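Local coordinates for aldehyde dehydrogenase family protein (Pseudomonas syringae pv. tomato, PDB 6X9L) that oxidises long-chain aliphatic aldehydes, such as the octanal bound here, with NAD+ as the probable electron acceptor, at residues 263-268 / 432-437; 306-311 / 378-383. The protein carries 1 engineered substitution. All blocks are in the same frame, centred on the assembly; numbering follows the deposited sequence.

Contact 1 of 2, residues 263-268 / 432-437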
ATOM      1  N   PRO A 263      -7.756   0.261  22.951  1.00 41.49           N
ATOM      2  CA  PRO A 263      -7.651   0.121  24.406  1.00 41.74           C
ATOM      3  C   PRO A 263      -7.326   1.439  25.089  1.00 42.38           C
ATOM      4  O   PRO A 263      -6.734   2.350  24.511  1.00 42.78           O
ATOM      5  CB  PRO A 263      -6.501  -0.878  24.578  1.00 41.89           C
ATOM      6  CG  PRO A 263      -5.625  -0.640  23.384  1.00 42.07           C
ATOM      7  CD  PRO A 263      -6.565  -0.238  22.245  1.00 41.59           C
ATOM      8  N   ASN A 264      -7.745   1.524  26.349  1.00 43.30           N
ATOM      9  CA  ASN A 264      -7.384   2.608  27.258  1.00 43.83           C
ATOM     10  C   ASN A 264      -6.825   1.942  28.516  1.00 44.16           C
ATOM     11  O   ASN A 264      -7.586   1.399  29.329  1.00 43.94           O
ATOM     12  CB  ASN A 264      -8.590   3.495  27.558  1.00 43.71           C
ATOM     13  CG  ASN A 264      -8.225   4.751  28.322  1.00 44.26           C
ATOM     14  OD1 ASN A 264      -7.045   5.067  28.496  1.00 44.82           O
ATOM     15  ND2 ASN A 264      -9.236   5.478  28.778  1.00 44.11           N
ATOM     16  N   ILE A 265      -5.495   1.955  28.651  1.00 47.63           N
ATOM     17  CA  ILE A 265      -4.814   1.403  29.818  1.00 47.97           C
ATOM     18  C   ILE A 265      -4.642   2.509  30.851  1.00 48.43           C
ATOM     19  O   ILE A 265      -3.990   3.522  30.583  1.00 48.81           O
ATOM     20  CB  ILE A 265      -3.441   0.811  29.460  1.00 48.31           C
ATOM     21  CG1 ILE A 265      -3.541  -0.413  28.540  1.00 47.77           C
ATOM     22  CG2 ILE A 265      -2.695   0.437  30.739  1.00 48.75           C
ATOM     23  CD1 ILE A 265      -2.169  -0.999  28.188  1.00 47.93           C
ATOM     24  N   LEU A 266      -5.211   2.307  32.036  1.00 45.99           N
ATOM     25  CA  LEU A 266      -4.891   3.113  33.202  1.00 46.44           C
ATOM     26  C   LEU A 266      -3.793   2.382  33.977  1.00 46.89           C
ATOM     27  O   LEU A 266      -4.026   1.311  34.549  1.00 46.72           O
ATOM     28  CB  LEU A 266      -6.138   3.361  34.055  1.00 46.26           C
ATOM     29  CG  LEU A 266      -7.090   4.414  33.462  1.00 46.04           C
ATOM     30  CD1 LEU A 266      -7.438   4.127  31.969  1.00 45.46           C
ATOM     31  CD2 LEU A 266      -8.358   4.557  34.295  1.00 45.92           C
ATOM     32  N   LEU A 267      -2.589   2.952  33.951  1.00 50.16           N
ATOM     33  CA  LEU A 267      -1.470   2.448  34.724  1.00 50.66           C
ATOM     34  C   LEU A 267      -1.707   2.694  36.216  1.00 51.14           C
ATOM     35  O   LEU A 267      -2.453   3.604  36.595  1.00 51.22           O
ATOM     36  CB  LEU A 267      -0.185   3.139  34.266  1.00 51.07           C
ATOM     37  CG  LEU A 267       0.213   2.845  32.813  1.00 50.84           C
ATOM     38  CD1 LEU A 267       1.302   3.762  32.368  1.00 51.36           C
ATOM     39  CD2 LEU A 267       0.659   1.396  32.641  1.00 50.77           C
ATOM     40  N   PRO A 268      -1.092   1.884  37.084  1.00 61.49           N
ATOM     41  CA  PRO A 268      -1.431   1.945  38.519  1.00 61.76           C
ATOM     42  C   PRO A 268      -1.203   3.302  39.171  1.00 62.38           C
ATOM     43  O   PRO A 268      -1.856   3.608  40.182  1.00 62.63           O
ATOM     44  CB  PRO A 268      -0.516   0.881  39.136  1.00 61.98           C
ATOM     45  CG  PRO A 268      -0.186  -0.036  38.028  1.00 61.61           C
ATOM     46  CD  PRO A 268      -0.179   0.772  36.773  1.00 61.50           C
ATOM     47  N   ARG A 432       5.270   6.450  28.316  1.00 50.38           N
ATOM     48  CA  ARG A 432       5.846   6.391  26.974  1.00 50.68           C
ATOM     49  C   ARG A 432       6.268   4.972  26.610  1.00 50.91           C
ATOM     50  O   ARG A 432       5.940   4.473  25.527  1.00 50.85           O
ATOM     51  CB  ARG A 432       7.045   7.329  26.867  1.00 51.38           C
ATOM     52  CG  ARG A 432       6.682   8.765  26.763  1.00 51.39           C
ATOM     53  CD  ARG A 432       7.808   9.631  27.277  1.00 52.34           C
ATOM     54  NE  ARG A 432       7.744  10.974  26.717  1.00 52.66           N
ATOM     55  CZ  ARG A 432       8.267  12.049  27.290  1.00 53.41           C
ATOM     56  NH1 ARG A 432       8.884  11.949  28.461  1.00 53.97           N
ATOM     57  NH2 ARG A 432       8.166  13.228  26.689  1.00 53.53           N
ATOM     58  N   SER A 433       7.032   4.315  27.488  1.00 51.67           N
ATOM     59  CA  SER A 433       7.489   2.969  27.169  1.00 51.94           C
ATOM     60  C   SER A 433       6.307   2.023  26.916  1.00 51.27           C
ATOM     61  O   SER A 433       6.384   1.154  26.040  1.00 51.57           O
ATOM     62  CB  SER A 433       8.404   2.443  28.281  1.00 52.37           C
ATOM     63  OG  SER A 433       7.658   1.892  29.351  1.00 51.86           O
ATOM     64  N   VAL A 434       5.201   2.186  27.647  1.00 42.20           N
ATOM     65  CA  VAL A 434       4.022   1.368  27.373  1.00 41.38           C
ATOM     66  C   VAL A 434       3.440   1.709  25.998  1.00 41.10           C
ATOM     67  O   VAL A 434       3.083   0.811  25.215  1.00 40.92           O
ATOM     68  CB  VAL A 434       2.969   1.535  28.489  1.00 40.93           C
ATOM     69  CG1 VAL A 434       1.858   0.495  28.322  1.00 40.24           C
ATOM     70  CG2 VAL A 434       3.610   1.432  29.871  1.00 41.68           C
ATOM     71  N   ALA A 435       3.324   3.011  25.688  1.00 47.53           N
ATOM     72  CA  ALA A 435       2.774   3.423  24.402  1.00 47.28           C
ATOM     73  C   ALA A 435       3.544   2.793  23.253  1.00 48.03           C
ATOM     74  O   ALA A 435       2.947   2.307  22.287  1.00 47.81           O
ATOM     75  CB  ALA A 435       2.777   4.949  24.283  1.00 47.24           C
ATOM     76  N   SER A 436       4.872   2.766  23.347  1.00 56.15           N
ATOM     77  CA  SER A 436       5.658   2.166  22.279  1.00 56.95           C
ATOM     78  C   SER A 436       5.457   0.660  22.185  1.00 57.13           C
ATOM     79  O   SER A 436       5.965   0.046  21.241  1.00 57.88           O
ATOM     80  CB  SER A 436       7.131   2.479  22.496  1.00 57.85           C
ATOM     81  OG  SER A 436       7.513   1.982  23.757  1.00 58.10           O
ATOM     82  N   ARG A 437       4.746   0.059  23.139  1.00 50.26           N
ATOM     83  CA  ARG A 437       4.461  -1.366  23.125  1.00 50.44           C
ATOM     84  C   ARG A 437       3.069  -1.685  22.605  1.00 49.77           C
ATOM     85  O   ARG A 437       2.800  -2.851  22.303  1.00 50.27           O
ATOM     86  CB  ARG A 437       4.648  -1.959  24.530  1.00 50.31           C
ATOM     87  CG  ARG A 437       6.097  -1.918  25.018  1.00 51.00           C
ATOM     88  CD  ARG A 437       6.217  -2.304  26.476  1.00 50.74           C
ATOM     89  NE  ARG A 437       5.748  -3.665  26.707  1.00 50.92           N
ATOM     90  CZ  ARG A 437       5.557  -4.208  27.909  1.00 50.69           C
ATOM     91  NH1 ARG A 437       5.789  -3.510  29.016  1.00 50.15           N
ATOM     92  NH2 ARG A 437       5.136  -5.464  28.001  1.00 50.99           N
TER
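V434 meets two aliphatic side chains, those of I265 and L267, and carries the whole of this contact with one methyl for each. Its CG2 points at the end of L267, where it is almost equally far from both branches: V434 CG2 lies 4.0 Å from L267 CD2 and 4.1 Å from L267 CD1. These two side chains meet tip to tip. The other methyl, CG1, is directed at I265 and stands 4.3 Å from its CD1. The split follows from the valine torsion: CG1 is anti to the backbone N (chi1 -170°), which turns CG2 back beside that nitrogen and spreads the two methyls along the strand direction. I265 reaches across with an extended side chain, and only its terminal methyl comes near. Just 109 Å² is buried in all, a light van der Waals touch between buried residues, supplemented by V409 and A412 of helix 405-413, which lie against V434 and I265 respectively.

No hydrogen bond crosses between the two segments. Within 432-437, S436 OG donates to S433 O over 2.7 Å, approaching above the carbonyl plane, and S436 N bonds to R432 O. R437 ties this end of the segment to helix 405-413 through a salt bridge with D406, while A435 O accepts from K480 of the second subunit.

Strand 263-266 hydrogen-bonds to strands 296-300 and 422-424 within the mixed sheet, so the arrangement is that of the alpha/beta catalytic domain of aldehyde dehydrogenases, with helix 428-435 packed on one face of its sheet.

Contact 2 of 2, residues 306-311 / 378-383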
ATOM      1  N   GLU A 306     -13.642   0.637  41.995  1.00 61.93           N
ATOM      2  CA  GLU A 306     -13.621   2.095  41.991  1.00 62.06           C
ATOM      3  C   GLU A 306     -13.913   2.653  40.598  1.00 61.60           C
ATOM      4  O   GLU A 306     -14.700   3.597  40.453  1.00 61.57           O
ATOM      5  CB  GLU A 306     -12.278   2.604  42.505  1.00 62.87           C
ATOM      6  CG  GLU A 306     -12.277   4.095  42.765  1.00 63.40           C
ATOM      7  CD  GLU A 306     -10.941   4.622  43.257  1.00 64.34           C
ATOM      8  OE1 GLU A 306     -10.582   5.746  42.841  1.00 64.24           O
ATOM      9  OE2 GLU A 306     -10.256   3.932  44.057  1.00 65.31           O
ATOM     10  N   VAL A 307     -13.289   2.087  39.556  1.00 53.11           N
ATOM     11  CA  VAL A 307     -13.502   2.622  38.212  1.00 52.70           C
ATOM     12  C   VAL A 307     -14.915   2.306  37.733  1.00 52.20           C
ATOM     13  O   VAL A 307     -15.539   3.121  37.045  1.00 52.02           O
ATOM     14  CB  VAL A 307     -12.430   2.122  37.213  1.00 52.42           C
ATOM     15  CG1 VAL A 307     -11.219   1.525  37.933  1.00 52.71           C
ATOM     16  CG2 VAL A 307     -13.010   1.151  36.214  1.00 51.78           C
ATOM     17  N   GLU A 308     -15.446   1.132  38.095  1.00 54.44           N
ATOM     18  CA  GLU A 308     -16.849   0.840  37.808  1.00 54.19           C
ATOM     19  C   GLU A 308     -17.747   1.963  38.315  1.00 54.60           C
ATOM     20  O   GLU A 308     -18.493   2.577  37.543  1.00 54.35           O
ATOM     21  CB  GLU A 308     -17.262  -0.495  38.426  1.00 54.14           C
ATOM     22  CG  GLU A 308     -16.850  -1.719  37.637  1.00 53.73           C
ATOM     23  CD  GLU A 308     -17.256  -3.007  38.341  1.00 53.85           C
ATOM     24  OE1 GLU A 308     -17.860  -2.918  39.436  1.00 54.27           O
ATOM     25  OE2 GLU A 308     -16.983  -4.102  37.809  1.00 53.51           O
ATOM     26  N   ALA A 309     -17.665   2.262  39.620  1.00 55.40           N
ATOM     27  CA  ALA A 309     -18.463   3.344  40.194  1.00 55.67           C
ATOM     28  C   ALA A 309     -18.246   4.657  39.450  1.00 55.59           C
ATOM     29  O   ALA A 309     -19.202   5.392  39.169  1.00 55.48           O
ATOM     30  CB  ALA A 309     -18.122   3.511  41.671  1.00 56.23           C
ATOM     31  N   LEU A 310     -16.990   4.973  39.131  1.00 61.28           N
ATOM     32  CA  LEU A 310     -16.694   6.225  38.448  1.00 61.20           C
ATOM     33  C   LEU A 310     -17.268   6.248  37.041  1.00 60.68           C
ATOM     34  O   LEU A 310     -17.613   7.320  36.532  1.00 60.73           O
ATOM     35  CB  LEU A 310     -15.187   6.436  38.408  1.00 61.34           C
ATOM     36  CG  LEU A 310     -14.586   6.795  39.758  1.00 61.90           C
ATOM     37  CD1 LEU A 310     -13.143   6.288  39.852  1.00 62.08           C
ATOM     38  CD2 LEU A 310     -14.659   8.303  39.924  1.00 62.06           C
ATOM     39  N   ALA A 311     -17.371   5.082  36.398  1.00 52.88           N
ATOM     40  CA  ALA A 311     -17.875   5.020  35.027  1.00 52.37           C
ATOM     41  C   ALA A 311     -19.394   5.158  34.989  1.00 52.38           C
ATOM     42  O   ALA A 311     -19.940   5.908  34.168  1.00 52.25           O
ATOM     43  CB  ALA A 311     -17.431   3.716  34.359  1.00 51.88           C
ATOM     44  N   PHE A 378     -20.053  -2.213  30.549  1.00 41.33           N
ATOM     45  CA  PHE A 378     -19.858  -3.568  31.026  1.00 42.28           C
ATOM     46  C   PHE A 378     -18.558  -3.658  31.814  1.00 45.81           C
ATOM     47  O   PHE A 378     -17.561  -3.011  31.475  1.00 48.11           O
ATOM     48  CB  PHE A 378     -19.812  -4.564  29.861  1.00 41.77           C
ATOM     49  CG  PHE A 378     -21.129  -4.789  29.213  1.00 38.65           C
ATOM     50  CD1 PHE A 378     -22.136  -5.453  29.894  1.00 37.69           C
ATOM     51  CD2 PHE A 378     -21.374  -4.342  27.923  1.00 36.97           C
ATOM     52  CE1 PHE A 378     -23.368  -5.666  29.296  1.00 35.55           C
ATOM     53  CE2 PHE A 378     -22.608  -4.559  27.325  1.00 34.59           C
ATOM     54  CZ  PHE A 378     -23.607  -5.214  28.016  1.00 34.06           C
ATOM     55  N   SER A 379     -18.559  -4.493  32.847  1.00 42.67           N
ATOM     56  CA  SER A 379     -17.352  -4.728  33.626  1.00 45.58           C
ATOM     57  C   SER A 379     -17.168  -6.226  33.824  1.00 45.98           C
ATOM     58  O   SER A 379     -17.982  -7.037  33.372  1.00 44.28           O
ATOM     59  CB  SER A 379     -17.405  -4.002  34.975  1.00 45.92           C
ATOM     60  OG  SER A 379     -16.155  -4.095  35.615  1.00 48.23           O
ATOM     61  N   GLU A 380     -16.051  -6.579  34.456  1.00 76.82           N
ATOM     62  CA  GLU A 380     -15.661  -7.996  34.677  1.00 77.54           C
ATOM     63  C   GLU A 380     -15.695  -8.673  33.317  1.00 77.38           C
ATOM     64  O   GLU A 380     -16.189  -9.781  33.213  1.00 76.80           O
ATOM     65  CB  GLU A 380     -16.546  -8.698  35.704  1.00 76.58           C
ATOM     66  CG  GLU A 380     -16.145  -8.415  37.132  1.00 77.59           C
ATOM     67  CD  GLU A 380     -17.185  -8.763  38.172  1.00 76.63           C
ATOM     68  OE1 GLU A 380     -18.159  -9.452  37.825  1.00 75.46           O
ATOM     69  OE2 GLU A 380     -17.025  -8.326  39.318  1.00 77.12           O
ATOM     70  N   VAL A 381     -15.185  -7.965  32.326  1.00 46.18           N
ATOM     71  CA  VAL A 381     -15.202  -8.403  30.911  1.00 46.23           C
ATOM     72  C   VAL A 381     -13.973  -9.247  30.605  1.00 48.05           C
ATOM     73  O   VAL A 381     -12.867  -8.861  30.926  1.00 49.19           O
ATOM     74  CB  VAL A 381     -15.305  -7.183  29.983  1.00 46.05           C
ATOM     75  CG1 VAL A 381     -14.869  -7.492  28.566  1.00 46.99           C
ATOM     76  CG2 VAL A 381     -16.700  -6.618  29.987  1.00 42.98           C
ATOM     77  N   ASP A 382     -14.220 -10.382  29.987  1.00 71.70           N
ATOM     78  CA  ASP A 382     -13.129 -11.273  29.558  1.00 73.04           C
ATOM     79  C   ASP A 382     -12.762 -10.907  28.130  1.00 73.31           C
ATOM     80  O   ASP A 382     -13.668 -10.746  27.327  1.00 72.69           O
ATOM     81  CB  ASP A 382     -13.609 -12.711  29.540  1.00 73.38           C
ATOM     82  CG  ASP A 382     -12.426 -13.633  29.543  1.00 74.65           C
ATOM     83  OD1 ASP A 382     -11.834 -13.783  30.600  1.00 75.17           O
ATOM     84  OD2 ASP A 382     -12.080 -14.131  28.481  1.00 75.03           O
ATOM     85  N   SER A 383     -11.488 -11.015  27.779  1.00 58.20           N
ATOM     86  CA  SER A 383     -10.979 -10.685  26.423  1.00 57.76           C
ATOM     87  C   SER A 383     -11.611 -11.559  25.336  1.00 57.62           C
ATOM     88  O   SER A 383     -11.657 -11.116  24.217  1.00 56.99           O
ATOM     89  CB  SER A 383      -9.488 -10.668  26.364  1.00 57.98           C
ATOM     90  OG  SER A 383      -8.987  -9.383  26.672  1.00 57.51           O
TER
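E308 lays its CG and carboxylate along the hydroxymethyl group of S379, E308 CG being 3.6 Å from S379 CB. The serine hydroxyl is a hydrogen-bond donor to E308 OE2, but the modelled separation of S379 OG and E308 OE2, 2.3 Å, is too short to be trusted at this resolution; the pairing is plausible, its length doubtful. S379 brings its hydroxyl to the helix by setting OG anti to the backbone N (chi1 -172°). The glutamate is extended beyond CG, which carries its carboxylate from the helix across to the strand.

Helix 304-316, which follows strand 296-300, covers the sheet of the alpha/beta catalytic domain beside helix 272-284; the latter is the beta-alpha-beta crossover between the parallel strands 263-266 and 296-300. E308 thus sits over strands 376-379, 355-358 and 396-402, resting also on V357 and L399, while V307 packs on helix 272-284.

The second carboxylate oxygen, OE1, forms a salt bridge with K355, a partner independent of the doubtful OE2 pairing. E380, in a left-handed backbone conformation just past S379, brings a like charge near: its OE2 is 4.5 Å from E308 OE2 as modelled. K355, which E380 also touches, probably offsets some of the repulsion between the two carboxylates.

How the contacts relate
Contacts 1 and 2 belong to the same mixed sheet, their centres 18 Å apart and their nearest atoms about 6 Å apart without touching. In the sheet, strand 263-266 of contact 1 and strand 376-379 of contact 2 are separated by strands 296-300 and 396-402. I265 and L267 face helix 428-435, while L266 points to the other face, where helix 304-316 lies. Along the chain, 306-311 and 378-383 fall inside the loop closed by contact 1. Apolar methyls make contact 1, whereas contact 2 is polar. Both lie away from the NAD+ and octanal pockets, although the octanal-lining residues S290, S292 and engineered A291 occur in sequence between 263-268 and 306-311.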